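Local coordinates for Cyp101j2 (Sphingobium yanoikuyae, PDB 5KYO), which is a haem-containing cytochrome P450 monooxygenase that probably hydroxylates the monoterpene 1,8-cineole, at residues P40-F45 against A70-M75; P148-V153 against A385-K390; V158-G163 against H174-Q179. All coordinates share one frame; numbering follows the deposited sequence.

Contact 1 of 3, residues P40-F45 against A70-M75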
loop_
_atom_site.group_PDB
_atom_site.type_symbol
_atom_site.label_atom_id
_atom_site.label_comp_id
_atom_site.label_asym_id
_atom_site.label_seq_id
_atom_site.Cartn_x
_atom_site.Cartn_y
_atom_site.Cartn_z
ATOM N N PRO A 40 -14.955 -0.723 -27.583
ATOM C CA PRO A 40 -14.289 -0.633 -28.890
ATOM C C PRO A 40 -12.985 -1.426 -28.898
ATOM O O PRO A 40 -12.222 -1.356 -27.938
ATOM C CB PRO A 40 -14.022 0.870 -29.056
ATOM C CG PRO A 40 -14.168 1.449 -27.680
ATOM C CD PRO A 40 -15.206 0.604 -27.005
ATOM N N ALA A 41 -12.742 -2.178 -29.966
ATOM C CA ALA A 41 -11.532 -2.985 -30.068
ATOM C C ALA A 41 -10.300 -2.091 -30.206
ATOM O O ALA A 41 -9.167 -2.552 -30.090
ATOM C CB ALA A 41 -11.637 -3.948 -31.241
ATOM N N ASP A 42 -10.540 -0.809 -30.458
ATOM C CA ASP A 42 -9.482 0.187 -30.513
ATOM C C ASP A 42 -8.882 0.440 -29.125
ATOM O O ASP A 42 -7.774 0.965 -29.006
ATOM C CB ASP A 42 -10.023 1.494 -31.098
ATOM C CG ASP A 42 -8.923 2.476 -31.456
ATOM O OD1 ASP A 42 -7.760 2.041 -31.605
ATOM O OD2 ASP A 42 -9.226 3.681 -31.606
ATOM N N ARG A 43 -9.612 0.065 -28.077
ATOM C CA ARG A 43 -9.138 0.290 -26.710
ATOM C C ARG A 43 -8.687 -0.990 -26.009
ATOM O O ARG A 43 -8.449 -0.991 -24.802
ATOM C CB ARG A 43 -10.226 0.977 -25.884
ATOM C CG ARG A 43 -10.712 2.269 -26.524
ATOM C CD ARG A 43 -10.952 3.347 -25.493
ATOM N NE ARG A 43 -11.531 4.551 -26.082
ATOM C CZ ARG A 43 -11.750 5.672 -25.408
ATOM N NH1 ARG A 43 -11.429 5.742 -24.125
ATOM N NH2 ARG A 43 -12.280 6.725 -26.012
ATOM N N VAL A 44 -8.549 -2.069 -26.771
ATOM C CA VAL A 44 -8.099 -3.358 -26.239
ATOM C C VAL A 44 -6.567 -3.441 -26.086
ATOM O O VAL A 44 -5.833 -3.039 -26.998
ATOM C CB VAL A 44 -8.592 -4.501 -27.146
ATOM C CG1 VAL A 44 -8.047 -5.836 -26.679
ATOM C CG2 VAL A 44 -10.105 -4.515 -27.160
ATOM N N PHE A 45 -6.098 -3.952 -24.940
ATOM C CA PHE A 45 -4.663 -4.092 -24.665
ATOM C C PHE A 45 -4.416 -5.230 -23.667
ATOM O O PHE A 45 -5.331 -5.649 -22.961
ATOM C CB PHE A 45 -4.089 -2.726 -24.215
ATOM C CG PHE A 45 -4.274 -2.399 -22.753
ATOM C CD1 PHE A 45 -3.200 -1.978 -21.970
ATOM C CD2 PHE A 45 -5.515 -2.537 -22.158
ATOM C CE1 PHE A 45 -3.376 -1.659 -20.652
ATOM C CE2 PHE A 45 -5.687 -2.225 -20.845
ATOM C CZ PHE A 45 -4.622 -1.790 -20.082
ATOM N N ALA A 70 -0.220 3.166 -25.221
ATOM C CA ALA A 70 -1.683 3.124 -25.228
ATOM C C ALA A 70 -2.329 4.241 -26.042
ATOM O O ALA A 70 -2.158 5.421 -25.730
ATOM C CB ALA A 70 -2.208 3.161 -23.802
ATOM N N PRO A 71 -3.110 3.859 -27.074
ATOM C CA PRO A 71 -3.844 4.748 -27.990
ATOM C C PRO A 71 -4.844 5.680 -27.303
ATOM O O PRO A 71 -5.200 6.712 -27.877
ATOM C CB PRO A 71 -4.590 3.771 -28.906
ATOM C CG PRO A 71 -3.825 2.509 -28.823
ATOM C CD PRO A 71 -3.268 2.443 -27.442
ATOM N N HIS A 72 -5.302 5.314 -26.109
ATOM C CA HIS A 72 -6.228 6.147 -25.346
ATOM C C HIS A 72 -5.858 6.176 -23.864
ATOM O O HIS A 72 -5.253 5.235 -23.361
ATOM C CB HIS A 72 -7.664 5.642 -25.503
ATOM C CG HIS A 72 -8.135 5.590 -26.920
ATOM N ND1 HIS A 72 -8.822 6.626 -27.514
ATOM C CD2 HIS A 72 -8.016 4.627 -27.865
ATOM C CE1 HIS A 72 -9.108 6.303 -28.763
ATOM N NE2 HIS A 72 -8.629 5.095 -29.001
ATOM N N PRO A 73 -6.221 7.267 -23.169
ATOM C CA PRO A 73 -6.071 7.366 -21.713
ATOM C C PRO A 73 -6.820 6.258 -20.972
ATOM O O PRO A 73 -6.428 5.876 -19.868
ATOM C CB PRO A 73 -6.681 8.732 -21.393
ATOM C CG PRO A 73 -6.512 9.516 -22.635
ATOM C CD PRO A 73 -6.687 8.534 -23.756
ATOM N N LEU A 74 -7.894 5.754 -21.569
ATOM C CA LEU A 74 -8.665 4.689 -20.946
ATOM C C LEU A 74 -8.681 3.483 -21.857
ATOM O O LEU A 74 -9.297 3.515 -22.918
ATOM C CB LEU A 74 -10.096 5.152 -20.640
ATOM C CG LEU A 74 -10.947 4.226 -19.759
ATOM C CD1 LEU A 74 -10.585 4.392 -18.293
ATOM C CD2 LEU A 74 -12.444 4.455 -19.951
ATOM N N MET A 75 -7.999 2.421 -21.448
ATOM C CA MET A 75 -7.972 1.181 -22.222
ATOM C C MET A 75 -8.742 0.082 -21.495
ATOM O O MET A 75 -9.187 0.270 -20.359
ATOM C CB MET A 75 -6.523 0.731 -22.483
ATOM C CG MET A 75 -5.691 1.719 -23.290
ATOM S SD MET A 75 -6.231 1.837 -25.023
ATOM C CE MET A 75 -5.544 0.319 -25.657
HETATM O O HOH W 1 -9.834 7.841 -23.192
#

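Contact 2 of 3, residues P148-V153 against A385-K390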
loop_
_atom_site.group_PDB
_atom_site.type_symbol
_atom_site.label_atom_id
_atom_site.label_comp_id
_atom_site.label_asym_id
_atom_site.label_seq_id
_atom_site.Cartn_x
_atom_site.Cartn_y
_atom_site.Cartn_z
ATOM N N PRO A 148 3.714 7.208 20.789
ATOM C CA PRO A 148 4.594 6.208 21.413
ATOM C C PRO A 148 5.092 5.142 20.446
ATOM O O PRO A 148 5.948 4.337 20.810
ATOM C CB PRO A 148 3.696 5.554 22.481
ATOM C CG PRO A 148 2.500 6.430 22.604
ATOM C CD PRO A 148 2.324 7.061 21.272
ATOM N N ILE A 149 4.560 5.122 19.233
ATOM C CA ILE A 149 4.930 4.069 18.297
ATOM C C ILE A 149 6.351 4.314 17.781
ATOM O O ILE A 149 7.048 3.372 17.407
ATOM C CB ILE A 149 3.910 3.973 17.147
ATOM C CG1 ILE A 149 2.523 3.670 17.726
ATOM C CG2 ILE A 149 4.299 2.912 16.120
ATOM C CD1 ILE A 149 2.505 2.536 18.754
ATOM N N GLU A 150 6.794 5.571 17.795
ATOM C CA GLU A 150 8.119 5.882 17.275
ATOM C C GLU A 150 9.225 5.079 17.976
ATOM O O GLU A 150 10.110 4.536 17.311
ATOM C CB GLU A 150 8.424 7.385 17.362
ATOM C CG GLU A 150 9.742 7.718 16.612
ATOM C CD GLU A 150 9.974 9.196 16.378
ATOM O OE1 GLU A 150 9.197 10.024 16.896
ATOM O OE2 GLU A 150 10.949 9.530 15.669
ATOM N N GLN A 151 9.180 4.989 19.304
ATOM C CA GLN A 151 10.193 4.238 20.038
ATOM C C GLN A 151 10.029 2.738 19.814
ATOM O O GLN A 151 10.992 1.985 19.842
ATOM C CB GLN A 151 10.128 4.560 21.537
ATOM C CG GLN A 151 11.349 4.097 22.324
ATOM C CD GLN A 151 12.655 4.605 21.731
ATOM O OE1 GLN A 151 12.899 5.809 21.691
ATOM N NE2 GLN A 151 13.505 3.685 21.283
ATOM N N VAL A 152 8.796 2.302 19.589
ATOM C CA VAL A 152 8.562 0.908 19.221
ATOM C C VAL A 152 9.232 0.544 17.877
ATOM O O VAL A 152 9.867 -0.516 17.754
ATOM C CB VAL A 152 7.047 0.613 19.164
ATOM C CG1 VAL A 152 6.782 -0.702 18.504
ATOM C CG2 VAL A 152 6.467 0.629 20.587
ATOM N N VAL A 153 9.113 1.421 16.886
ATOM C CA VAL A 153 9.724 1.153 15.589
ATOM C C VAL A 153 11.241 1.216 15.772
ATOM O O VAL A 153 11.961 0.381 15.259
ATOM C CB VAL A 153 9.271 2.143 14.488
ATOM C CG1 VAL A 153 9.900 1.769 13.137
ATOM C CG2 VAL A 153 7.764 2.142 14.351
ATOM N N ALA A 385 3.282 5.446 7.993
ATOM C CA ALA A 385 4.175 5.037 6.909
ATOM C C ALA A 385 5.426 5.901 6.868
ATOM O O ALA A 385 6.539 5.382 6.832
ATOM C CB ALA A 385 3.435 5.086 5.560
ATOM N N ARG A 386 5.246 7.217 6.879
ATOM C CA ARG A 386 6.375 8.155 6.979
ATOM C C ARG A 386 7.209 8.063 8.288
ATOM O O ARG A 386 8.439 8.230 8.247
ATOM C CB ARG A 386 5.854 9.586 6.821
ATOM C CG ARG A 386 5.184 9.839 5.478
ATOM C CD ARG A 386 4.731 11.279 5.336
ATOM N NE ARG A 386 3.763 11.390 4.260
ATOM C CZ ARG A 386 2.472 11.609 4.450
ATOM N NH1 ARG A 386 1.997 11.765 5.681
ATOM N NH2 ARG A 386 1.656 11.678 3.410
ATOM N N MET A 387 6.557 7.832 9.436
ATOM C CA MET A 387 7.296 7.647 10.698
ATOM C C MET A 387 8.186 6.411 10.633
ATOM O O MET A 387 9.353 6.472 11.030
ATOM C CB MET A 387 6.374 7.544 11.924
ATOM C CG MET A 387 7.081 6.956 13.181
ATOM S SD MET A 387 5.888 6.459 14.474
ATOM C CE MET A 387 5.186 8.064 14.851
ATOM N N GLU A 388 7.635 5.303 10.129
ATOM C CA GLU A 388 8.391 4.063 9.941
ATOM C C GLU A 388 9.604 4.257 9.018
ATOM O O GLU A 388 10.696 3.849 9.354
ATOM C CB GLU A 388 7.507 2.961 9.353
ATOM C CG GLU A 388 6.455 2.397 10.284
ATOM C CD GLU A 388 5.435 1.582 9.514
ATOM O OE1 GLU A 388 5.487 1.620 8.268
ATOM O OE2 GLU A 388 4.595 0.904 10.135
ATOM N N MET A 389 9.389 4.889 7.868
ATOM C CA MET A 389 10.464 5.133 6.906
ATOM C C MET A 389 11.608 5.929 7.521
ATOM O O MET A 389 12.770 5.590 7.341
ATOM C CB MET A 389 9.922 5.872 5.681
ATOM C CG MET A 389 10.956 6.093 4.591
ATOM S SD MET A 389 11.685 4.549 4.020
ATOM C CE MET A 389 10.216 3.629 3.561
ATOM N N LYS A 390 11.256 6.983 8.253
ATOM C CA LYS A 390 12.238 7.842 8.890
ATOM C C LYS A 390 13.107 7.090 9.888
ATOM O O LYS A 390 14.343 7.208 9.882
ATOM C CB LYS A 390 11.543 9.010 9.593
ATOM C CG LYS A 390 12.512 10.079 10.077
ATOM C CD LYS A 390 11.778 11.148 10.870
ATOM C CE LYS A 390 11.181 10.578 12.149
ATOM N NZ LYS A 390 10.574 11.648 12.982
#

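Contact 3 of 3, residues V158-G163 against H174-Q179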
loop_
_atom_site.group_PDB
_atom_site.type_symbol
_atom_site.label_atom_id
_atom_site.label_comp_id
_atom_site.label_asym_id
_atom_site.label_seq_id
_atom_site.Cartn_x
_atom_site.Cartn_y
_atom_site.Cartn_z
ATOM N N VAL A 158 16.358 -1.448 15.389
ATOM C CA VAL A 158 17.697 -1.611 15.948
ATOM C C VAL A 158 18.004 -3.074 16.236
ATOM O O VAL A 158 19.087 -3.554 15.929
ATOM C CB VAL A 158 17.878 -0.782 17.264
ATOM C CG1 VAL A 158 19.120 -1.214 18.027
ATOM C CG2 VAL A 158 17.916 0.713 16.966
ATOM N N SER A 159 17.043 -3.783 16.835
ATOM C CA SER A 159 17.258 -5.174 17.208
ATOM C C SER A 159 17.468 -6.031 15.963
ATOM O O SER A 159 18.332 -6.907 15.938
ATOM C CB SER A 159 16.088 -5.702 18.056
ATOM O OG SER A 159 14.914 -5.924 17.285
ATOM N N LEU A 160 16.700 -5.760 14.924
ATOM C CA LEU A 160 16.831 -6.533 13.704
ATOM C C LEU A 160 18.178 -6.274 13.040
ATOM O O LEU A 160 18.854 -7.210 12.637
ATOM C CB LEU A 160 15.684 -6.217 12.742
ATOM C CG LEU A 160 14.295 -6.619 13.283
ATOM C CD1 LEU A 160 13.200 -5.959 12.477
ATOM C CD2 LEU A 160 14.134 -8.130 13.231
ATOM N N ILE A 161 18.562 -5.008 12.941
ATOM C CA ILE A 161 19.828 -4.653 12.291
ATOM C C ILE A 161 21.008 -5.209 13.062
ATOM O O ILE A 161 21.944 -5.730 12.464
ATOM C CB ILE A 161 19.973 -3.116 12.160
ATOM C CG1 ILE A 161 18.873 -2.566 11.225
ATOM C CG2 ILE A 161 21.392 -2.733 11.739
ATOM C CD1 ILE A 161 18.650 -1.075 11.345
ATOM N N GLU A 162 20.989 -5.105 14.395
ATOM C CA GLU A 162 22.149 -5.600 15.126
ATOM C C GLU A 162 22.248 -7.113 14.989
ATOM O O GLU A 162 23.347 -7.683 15.035
ATOM C CB GLU A 162 22.094 -5.181 16.591
ATOM C CG GLU A 162 22.317 -3.708 16.771
ATOM C CD GLU A 162 23.700 -3.262 16.317
ATOM O OE1 GLU A 162 24.643 -4.085 16.319
ATOM O OE2 GLU A 162 23.843 -2.076 15.969
ATOM N N GLY A 163 21.094 -7.743 14.774
ATOM C CA GLY A 163 21.002 -9.174 14.555
ATOM C C GLY A 163 21.841 -9.666 13.388
ATOM O O GLY A 163 22.648 -10.576 13.551
ATOM N N HIS A 174 12.872 -10.621 3.713
ATOM C CA HIS A 174 12.492 -11.585 4.747
ATOM C C HIS A 174 13.065 -11.271 6.133
ATOM O O HIS A 174 12.354 -11.414 7.141
ATOM C CB HIS A 174 12.902 -12.999 4.347
ATOM C CG HIS A 174 12.373 -13.415 3.014
ATOM N ND1 HIS A 174 11.151 -12.988 2.539
ATOM C CD2 HIS A 174 12.904 -14.190 2.040
ATOM C CE1 HIS A 174 10.946 -13.498 1.338
ATOM N NE2 HIS A 174 11.995 -14.231 1.011
ATOM N N GLU A 175 14.328 -10.838 6.190
ATOM C CA GLU A 175 14.998 -10.646 7.484
ATOM C C GLU A 175 14.754 -9.294 8.136
ATOM O O GLU A 175 15.050 -9.116 9.325
ATOM C CB GLU A 175 16.525 -10.867 7.328
ATOM C CG GLU A 175 16.904 -12.304 6.925
ATOM C CD GLU A 175 18.413 -12.505 6.739
ATOM O OE1 GLU A 175 19.170 -12.311 7.709
ATOM O OE2 GLU A 175 18.849 -12.852 5.614
ATOM N N PHE A 176 14.219 -8.330 7.393
ATOM C CA PHE A 176 14.015 -6.992 7.956
ATOM C C PHE A 176 12.596 -6.467 7.698
ATOM O O PHE A 176 11.803 -6.325 8.653
ATOM C CB PHE A 176 15.058 -5.991 7.419
ATOM C CG PHE A 176 14.968 -4.637 8.063
ATOM C CD1 PHE A 176 15.531 -4.412 9.306
ATOM C CD2 PHE A 176 14.250 -3.613 7.460
ATOM C CE1 PHE A 176 15.396 -3.170 9.927
ATOM C CE2 PHE A 176 14.127 -2.378 8.063
ATOM C CZ PHE A 176 14.700 -2.160 9.310
ATOM N N ALA A 177 12.288 -6.184 6.428
ATOM C CA ALA A 177 11.063 -5.480 6.056
ATOM C C ALA A 177 9.843 -6.216 6.572
ATOM O O ALA A 177 8.973 -5.604 7.140
ATOM C CB ALA A 177 10.970 -5.297 4.530
ATOM N N GLU A 178 9.805 -7.528 6.369
ATOM C CA GLU A 178 8.650 -8.349 6.761
ATOM C C GLU A 178 8.495 -8.510 8.277
ATOM O O GLU A 178 7.423 -8.903 8.766
ATOM C CB GLU A 178 8.739 -9.732 6.111
ATOM C CG GLU A 178 8.242 -9.736 4.662
ATOM C CD GLU A 178 8.538 -11.026 3.897
ATOM O OE1 GLU A 178 9.122 -11.962 4.482
ATOM O OE2 GLU A 178 8.176 -11.099 2.697
ATOM N N GLN A 179 9.553 -8.209 9.020
ATOM C CA GLN A 179 9.534 -8.359 10.478
ATOM C C GLN A 179 8.913 -7.171 11.207
ATOM O O GLN A 179 8.827 -7.177 12.423
ATOM C CB GLN A 179 10.955 -8.571 10.995
ATOM C CG GLN A 179 11.689 -9.693 10.304
ATOM C CD GLN A 179 11.249 -11.045 10.791
ATOM O OE1 GLN A 179 10.485 -11.151 11.751
ATOM N NE2 GLN A 179 11.718 -12.092 10.127
#

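Contact 1 of 3, residues P40-F45 against A70-M75
The guanidinium of Arg43 lies flat on the imidazole of His72, the two planes 6° apart and their centres separated by 4.1 Å, while Asp42 meets the same ring at its edge. His72 NE2 donates to Asp42 OD2 over 3.0 Å in a nearly straight bond (169°); OD2 lies in the plane of the imidazole, whereas NE2 meets the carboxylate from above its plane. Arg43 CG passes 3.8 Å from His72 CD2, and the bend at chi2 (-140°) turns CD and the guanidinium over the ring, with NE 3.6 Å from His72 CG. At the guanidinium edge, NH1 makes a weak bond of 3.3 Å to Leu74 O, and NH2 bonds to the carbonyl of Glu330. Met75 CB sits over the face of the Phe45 ring, 3.7 Å from its centroid, and the methionine chain curls back at chi2 and chi3 to lay CE 3.3 Å from Arg43 O. With an alanine at His72, Asp42 OD2 would probably be left without this donor and the guanidinium without the flat surface beneath it. Chemically, the carboxylate at the rim would tend to favour a protonated imidazole and the stacked cation to oppose it, probably offsetting in part.

Contact 2 of 3, residues P148-V153 against A385-K390
Helices 149-164 and 382-399 run in broadly the same direction here, the axes of their facing segments 9.7 Å apart at closest and crossing at -40°. This is helix packing in the cytochrome P450 fold, on the proximal side of the haem, where Ala385 of the second helix lines the haem pocket. Met387 makes the largest side-chain contribution: with its CG anti to the backbone N (chi1 164°) and chi2 also extended, the chain reaches straight across and bends only at chi3. Its SD rests against the backbone at Ile149-Glu150, 3.6 Å from Glu150 N and 4.2 Å from Ile149 CB, so the sulfur packs closer to backbone than to side-chain atoms. One turn on, Val153 points at the facing helix, its CG1 4.2 Å from Glu388 CA and its CG2 against the aliphatic part of Glu388; Ile184 of helix 181-188 touches both residues. The outer margin is polar. Glu150 stretches out fully while Lys390, which also touches Asp304, turns at chi3 to meet it obliquely. The resulting salt bridge is long and its hydrogen bond weak, with Lys390 NZ 3.4 Å from Glu150 OE2 and Lys390 CE 3.7 Å from that same oxygen.

Contact 3 of 3, residues V158-G163 against H174-Q179
Leu160 and Ile161, neighbours on helix 149-164, both meet the ring of Phe176 along one side, which they approach obliquely. Leu160 CB lies 3.9 Å from Phe176 CD1, and Ile161 CG1 comes within 3.8 Å of Phe176 CE1. The ring is put there by chi1 of -175°, which sends CG away from the backbone N and swings the end of the side chain in toward the facing helix. Beyond its CB, Leu160 continues to Gln179: its CD1 is 3.7 Å from Gln179 CB, and CD2 lies alongside the same methylene and CG. No hydrogen bond crosses between the segments, so this shell is held by apolar packing alone.

Around this shell, Gln179 folds back at chi2 (-77°), directing its amide away from Leu160, and NE2 donates to His174 O over 3.1 Å in the carbonyl plane, tying the amide to its own segment. The bond from His174 ND1 to Glu178 OE1, 3.0 Å long and made from above the carboxylate plane, is a further link within that segment. Outside the segments, Trp396 meets the Phe176 ring edge-to-face and Phe172 also packs on it. A wider pi-type turn at 174-177 shapes the backbone that carries Phe176. This is apolar packing in the helical domain of the P450 fold, joining the C-terminal half of helix 149-164 to helix 172-177 and the residues just after it, beside helix 382-399.

From the N terminus, contact 1 comes first: it closes a short loop through helix 59-69, tying the segment 40-45 to the start of strand 74-77 at the outer edge of the mixed sheet. That loop is complete before the others begin, and its centre lies about 43 Å from that of contact 2, across the middle of the chain. Contact 2 spans 231 intervening residues and brings helix 149-164 against helix 382-399 near the haem. Contact 3 falls wholly within this span, closing a short connection of ten residues that passes through strand 169-171. Contacts 2 and 3 share helix 149-164, with centres about 14 Å apart, and attach a distant and a sequence-near partner to it.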